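Local coordinates for FrnE protein (Deinococcus radiodurans, PDB 5CO3), which probably acts as a cytoplasmic thiol-disulfide oxidoreductase, a DsbA-like member of the thioredoxin superfamily, making or rearranging disulfide bonds, at residues A65-L70 with A79-S84; E139-N142 with D147-Q150. All blocks are in the same frame, centred on the assembly; numbering follows the deposited sequence.

In the fold
Both contacts lie at the surface of the DsbA-like thioredoxin domain, away from its four-stranded sheet, and each joins parts of the chain only a few residues apart. Contact 1 pairs two successive helices, 66-74 and 78-93; contact 2 sets the loop after helix 125-137 against helix 146-156, so they share no element. Their centres are about 22 Å apart and their nearest atoms about 10 Å. Contact 1 has an apolar floor of alanine and leucine under a polar edge, whereas in contact 2 the carbons of Thr148 lie against oxygens of the loop and Gln141 CB. In each, a water links the two segments, bridging two side chains in 65-70/79-84 and a backbone N to a hydroxyl in 139-142/147-150.

Contact 1 (A65-L70 with A79-S84); sequences AMRDGL and AQAQGS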
loop_
_atom_site.group_PDB
_atom_site.type_symbol
_atom_site.label_atom_id
_atom_site.label_comp_id
_atom_site.label_asym_id
_atom_site.label_seq_id
_atom_site.Cartn_x
_atom_site.Cartn_y
_atom_site.Cartn_z
ATOM N N ALA A 65 -15.149 16.516 8.681
ATOM C CA ALA A 65 -13.715 16.619 8.929
ATOM C C ALA A 65 -13.169 15.253 9.307
ATOM O O ALA A 65 -13.848 14.481 9.982
ATOM C CB ALA A 65 -13.444 17.623 10.026
ATOM N N MET A 66 -11.943 14.957 8.871
ATOM C CA MET A 66 -11.280 13.705 9.229
ATOM C C MET A 66 -11.316 13.446 10.741
ATOM O O MET A 66 -11.600 12.317 11.174
ATOM C CB MET A 66 -9.839 13.705 8.745
ATOM C CG MET A 66 -9.134 12.420 9.075
ATOM S SD MET A 66 -7.521 12.395 8.373
ATOM C CE MET A 66 -7.002 10.729 8.836
ATOM N N ARG A 67 -11.039 14.484 11.529
ATOM C CA ARG A 67 -11.072 14.333 12.987
ATOM C C ARG A 67 -12.406 13.786 13.473
ATOM O O ARG A 67 -12.452 12.902 14.327
ATOM C CB ARG A 67 -10.807 15.648 13.713
ATOM C CG ARG A 67 -10.859 15.496 15.241
ATOM C CD ARG A 67 -11.308 16.759 15.917
ATOM N NE ARG A 67 -12.307 17.432 15.099
ATOM C CZ ARG A 67 -12.521 18.741 15.107
ATOM N NH1 ARG A 67 -11.818 19.524 15.912
ATOM N NH2 ARG A 67 -13.440 19.268 14.309
ATOM N N ASP A 68 -13.499 14.310 12.926
ATOM C CA ASP A 68 -14.821 13.878 13.353
ATOM C C ASP A 68 -15.160 12.474 12.870
ATOM O O ASP A 68 -15.849 11.732 13.568
ATOM C CB ASP A 68 -15.881 14.869 12.875
ATOM C CG ASP A 68 -15.756 16.209 13.558
ATOM O OD1 ASP A 68 -15.115 16.255 14.628
ATOM O OD2 ASP A 68 -16.300 17.204 13.049
ATOM N N GLY A 69 -14.688 12.110 11.684
ATOM C CA GLY A 69 -14.896 10.770 11.170
ATOM C C GLY A 69 -14.151 9.749 12.005
ATOM O O GLY A 69 -14.653 8.659 12.284
ATOM N N LEU A 70 -12.941 10.110 12.412
ATOM C CA LEU A 70 -12.142 9.270 13.287
ATOM C C LEU A 70 -12.816 9.127 14.656
ATOM O O LEU A 70 -12.858 8.035 15.223
ATOM C CB LEU A 70 -10.742 9.860 13.426
ATOM C CG LEU A 70 -9.574 8.921 13.719
ATOM C CD1 LEU A 70 -8.312 9.587 13.236
ATOM C CD2 LEU A 70 -9.484 8.624 15.201
ATOM N N ALA A 79 -11.215 15.485 20.994
ATOM C CA ALA A 79 -9.890 15.875 21.471
ATOM C C ALA A 79 -8.914 14.710 21.345
ATOM O O ALA A 79 -7.740 14.901 21.011
ATOM C CB ALA A 79 -9.957 16.358 22.911
ATOM N N GLN A 80 -9.403 13.503 21.614
ATOM C CA GLN A 80 -8.561 12.314 21.519
ATOM C C GLN A 80 -8.280 11.974 20.062
ATOM O O GLN A 80 -7.159 11.618 19.695
ATOM C CB GLN A 80 -9.211 11.124 22.234
ATOM C CG GLN A 80 -8.391 9.841 22.147
ATOM C CD GLN A 80 -8.231 9.128 23.483
ATOM O OE1 GLN A 80 -8.672 9.614 24.529
ATOM N NE2 GLN A 80 -7.595 7.966 23.449
ATOM N N ALA A 81 -9.304 12.096 19.227
ATOM C CA ALA A 81 -9.141 11.862 17.801
ATOM C C ALA A 81 -8.111 12.824 17.218
ATOM O O ALA A 81 -7.303 12.447 16.367
ATOM C CB ALA A 81 -10.472 12.004 17.085
ATOM N N GLN A 82 -8.143 14.068 17.689
ATOM C CA GLN A 82 -7.178 15.066 17.238
ATOM C C GLN A 82 -5.768 14.683 17.678
ATOM O O GLN A 82 -4.798 14.893 16.949
ATOM C CB GLN A 82 -7.533 16.452 17.777
ATOM C CG GLN A 82 -6.609 17.537 17.258
ATOM C CD GLN A 82 -6.727 17.714 15.766
ATOM O OE1 GLN A 82 -7.832 17.844 15.229
ATOM N NE2 GLN A 82 -5.591 17.722 15.079
ATOM N N GLY A 83 -5.663 14.127 18.879
ATOM C CA GLY A 83 -4.381 13.666 19.377
ATOM C C GLY A 83 -3.845 12.547 18.516
ATOM O O GLY A 83 -2.635 12.456 18.288
ATOM N N SER A 84 -4.738 11.686 18.039
ATOM C CA SER A 84 -4.333 10.623 17.126
ATOM C C SER A 84 -3.842 11.198 15.801
ATOM O O SER A 84 -2.821 10.754 15.260
ATOM C CB SER A 84 -5.485 9.650 16.890
ATOM O OG SER A 84 -5.123 8.673 15.929
HETATM O O HOH W 1 -9.485 19.659 17.043
#
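Arg67 and Ala81 mark the closest backbone approach, 5.7 Å between their CA atoms, between two successive helices, 66-74 and 78-93, joined by a short turn and crossing steeply in the DsbA-like thioredoxin domain. The axes of the short segments come within 8.5 Å and run at 113° to one another, and the segments touch mainly through Arg67, Leu70, Ala81 and Gln82. The close approach is consistent with the small Ala81, whose methyl group faces the first helix, its CB 3.5 Å from the carbonyl O of Arg67. Leu70 lies on the same side, its CD2 4.0 Å from Ala81 CB, while Ile76 and Leu85 extend the apolar patch around it.

Toward solvent the chemistry turns polar. With CG anti to the backbone N (chi1 179°), Arg67 brings its methylenes over Ala81 CB and across Gln82 OE1, and the chain then bends at chi3, turning the guanidinium aside. Its CD rests 3.7 Å from Gln82 OE1, and the guanidinium and amide planes are almost perpendicular. The NE of Arg67 forms a salt bridge with Asp68 OD1 through a weak hydrogen bond, which probably helps to steady the arginine on its own helix. Gln82 in turn gives its NE2 to Asp86, leaving OE1 to face the arginine. A water bridges the polar ends, accepting from Arg67 NH1 at 2.6 Å and donating to Gln82 OE1 at 3.1 Å.

Contact 2 (E139-N142 with D147-Q150); sequences EGQN and DTLQ
Across the loop joining helices 125-137 and 146-156 of the DsbA-like thioredoxin domain, the side chain of Gln141 meets that of Thr148 at a slant. The glutamine sends its CB and its amide oxygen to the threonine methyl, OE1 lying 3.4 Å from Thr148 CG2.

With CG anti to the carbonyl carbon (chi1 -46°) and a bend at chi2, the chain of Gln141 places its amide between Glu139 and the second helix. NE2 donates to Glu139 OE1 at 2.9 Å, nearly in the amide plane but from above the carboxylate plane. OE1 accepts from Lys151. Glu139 is also paired with Arg131 and Arg134 of the preceding helix. Were the glutamine cut back to an alanine here, Lys151 would probably lose this acceptor and Glu139 its amide donor, and the threonine methyl would keep CB but not the amide oxygen beside it.

The threonine hydroxyl, which is also bonded to Asp145, reaches the loop through water: the bridging molecule accepts from Asn142 N and donates to Thr148 OG1, each at 2.8 Å. The methyl of Thr148 stands anti to its own backbone N, which directs it to the loop, and CB beside it sits 3.4 Å from the carbonyl O of Asn142.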
loop_
_atom_site.group_PDB
_atom_site.type_symbol
_atom_site.label_atom_id
_atom_site.label_comp_id
_atom_site.label_asym_id
_atom_site.label_seq_id
_atom_site.Cartn_x
_atom_site.Cartn_y
_atom_site.Cartn_z
ATOM N N GLU A 139 -2.592 16.864 0.068
ATOM C CA GLU A 139 -3.036 17.876 -0.888
ATOM C C GLU A 139 -4.529 18.133 -0.886
ATOM O O GLU A 139 -5.003 18.918 -1.696
ATOM C CB GLU A 139 -2.595 17.483 -2.287
ATOM C CG GLU A 139 -1.067 17.391 -2.392
ATOM C CD GLU A 139 -0.607 16.896 -3.744
ATOM O OE1 GLU A 139 -1.398 16.221 -4.425
ATOM O OE2 GLU A 139 0.555 17.184 -4.125
ATOM N N GLY A 140 -5.262 17.492 0.016
ATOM C CA GLY A 140 -6.694 17.759 0.143
ATOM C C GLY A 140 -7.503 17.406 -1.092
ATOM O O GLY A 140 -8.572 17.999 -1.339
ATOM N N GLN A 141 -7.006 16.451 -1.876
ATOM C CA GLN A 141 -7.689 16.039 -3.108
ATOM C C GLN A 141 -8.736 14.959 -2.827
ATOM O O GLN A 141 -8.595 14.155 -1.907
ATOM C CB GLN A 141 -6.687 15.535 -4.154
ATOM C CG GLN A 141 -5.467 16.439 -4.318
ATOM C CD GLN A 141 -5.090 16.675 -5.767
ATOM O OE1 GLN A 141 -5.962 16.753 -6.640
ATOM N NE2 GLN A 141 -3.782 16.808 -6.036
ATOM N N ASN A 142 -9.811 14.981 -3.615
ATOM C CA ASN A 142 -10.861 13.981 -3.527
ATOM C C ASN A 142 -10.557 12.822 -4.476
ATOM O O ASN A 142 -10.740 12.956 -5.689
ATOM C CB ASN A 142 -12.202 14.631 -3.867
ATOM C CG ASN A 142 -13.342 13.633 -3.967
ATOM O OD1 ASN A 142 -13.182 12.438 -3.722
ATOM N ND2 ASN A 142 -14.527 14.142 -4.312
ATOM N N ASP A 147 -12.262 13.550 -12.455
ATOM C CA ASP A 147 -11.351 14.609 -12.905
ATOM C C ASP A 147 -10.024 14.517 -12.154
ATOM O O ASP A 147 -8.946 14.516 -12.748
ATOM C CB ASP A 147 -11.961 15.993 -12.665
ATOM C CG ASP A 147 -12.822 16.482 -13.815
ATOM O OD1 ASP A 147 -13.373 15.666 -14.595
ATOM O OD2 ASP A 147 -12.950 17.716 -13.919
ATOM N N THR A 148 -10.132 14.453 -10.836
ATOM C CA THR A 148 -8.965 14.374 -9.971
ATOM C C THR A 148 -8.116 13.154 -10.306
ATOM O O THR A 148 -6.897 13.275 -10.459
ATOM C CB THR A 148 -9.396 14.343 -8.503
ATOM O OG1 THR A 148 -10.150 15.531 -8.219
ATOM C CG2 THR A 148 -8.181 14.289 -7.588
ATOM N N LEU A 149 -8.753 11.991 -10.449
ATOM C CA LEU A 149 -8.016 10.759 -10.735
ATOM C C LEU A 149 -7.313 10.811 -12.098
ATOM O O LEU A 149 -6.173 10.349 -12.236
ATOM C CB LEU A 149 -8.950 9.545 -10.668
ATOM C CG LEU A 149 -9.428 9.177 -9.262
ATOM C CD1 LEU A 149 -10.439 8.047 -9.299
ATOM C CD2 LEU A 149 -8.224 8.787 -8.359
ATOM N N GLN A 150 -7.982 11.396 -13.090
ATOM C CA GLN A 150 -7.398 11.526 -14.422
ATOM C C GLN A 150 -6.164 12.421 -14.365
ATOM O O GLN A 150 -5.134 12.103 -14.960
ATOM C CB GLN A 150 -8.410 12.091 -15.427
ATOM C CG GLN A 150 -7.803 12.306 -16.807
ATOM C CD GLN A 150 -8.792 12.862 -17.816
ATOM O OE1 GLN A 150 -9.599 13.726 -17.505
ATOM N NE2 GLN A 150 -8.733 12.353 -19.025
HETATM O O HOH W 2 -10.034 16.812 -5.767
#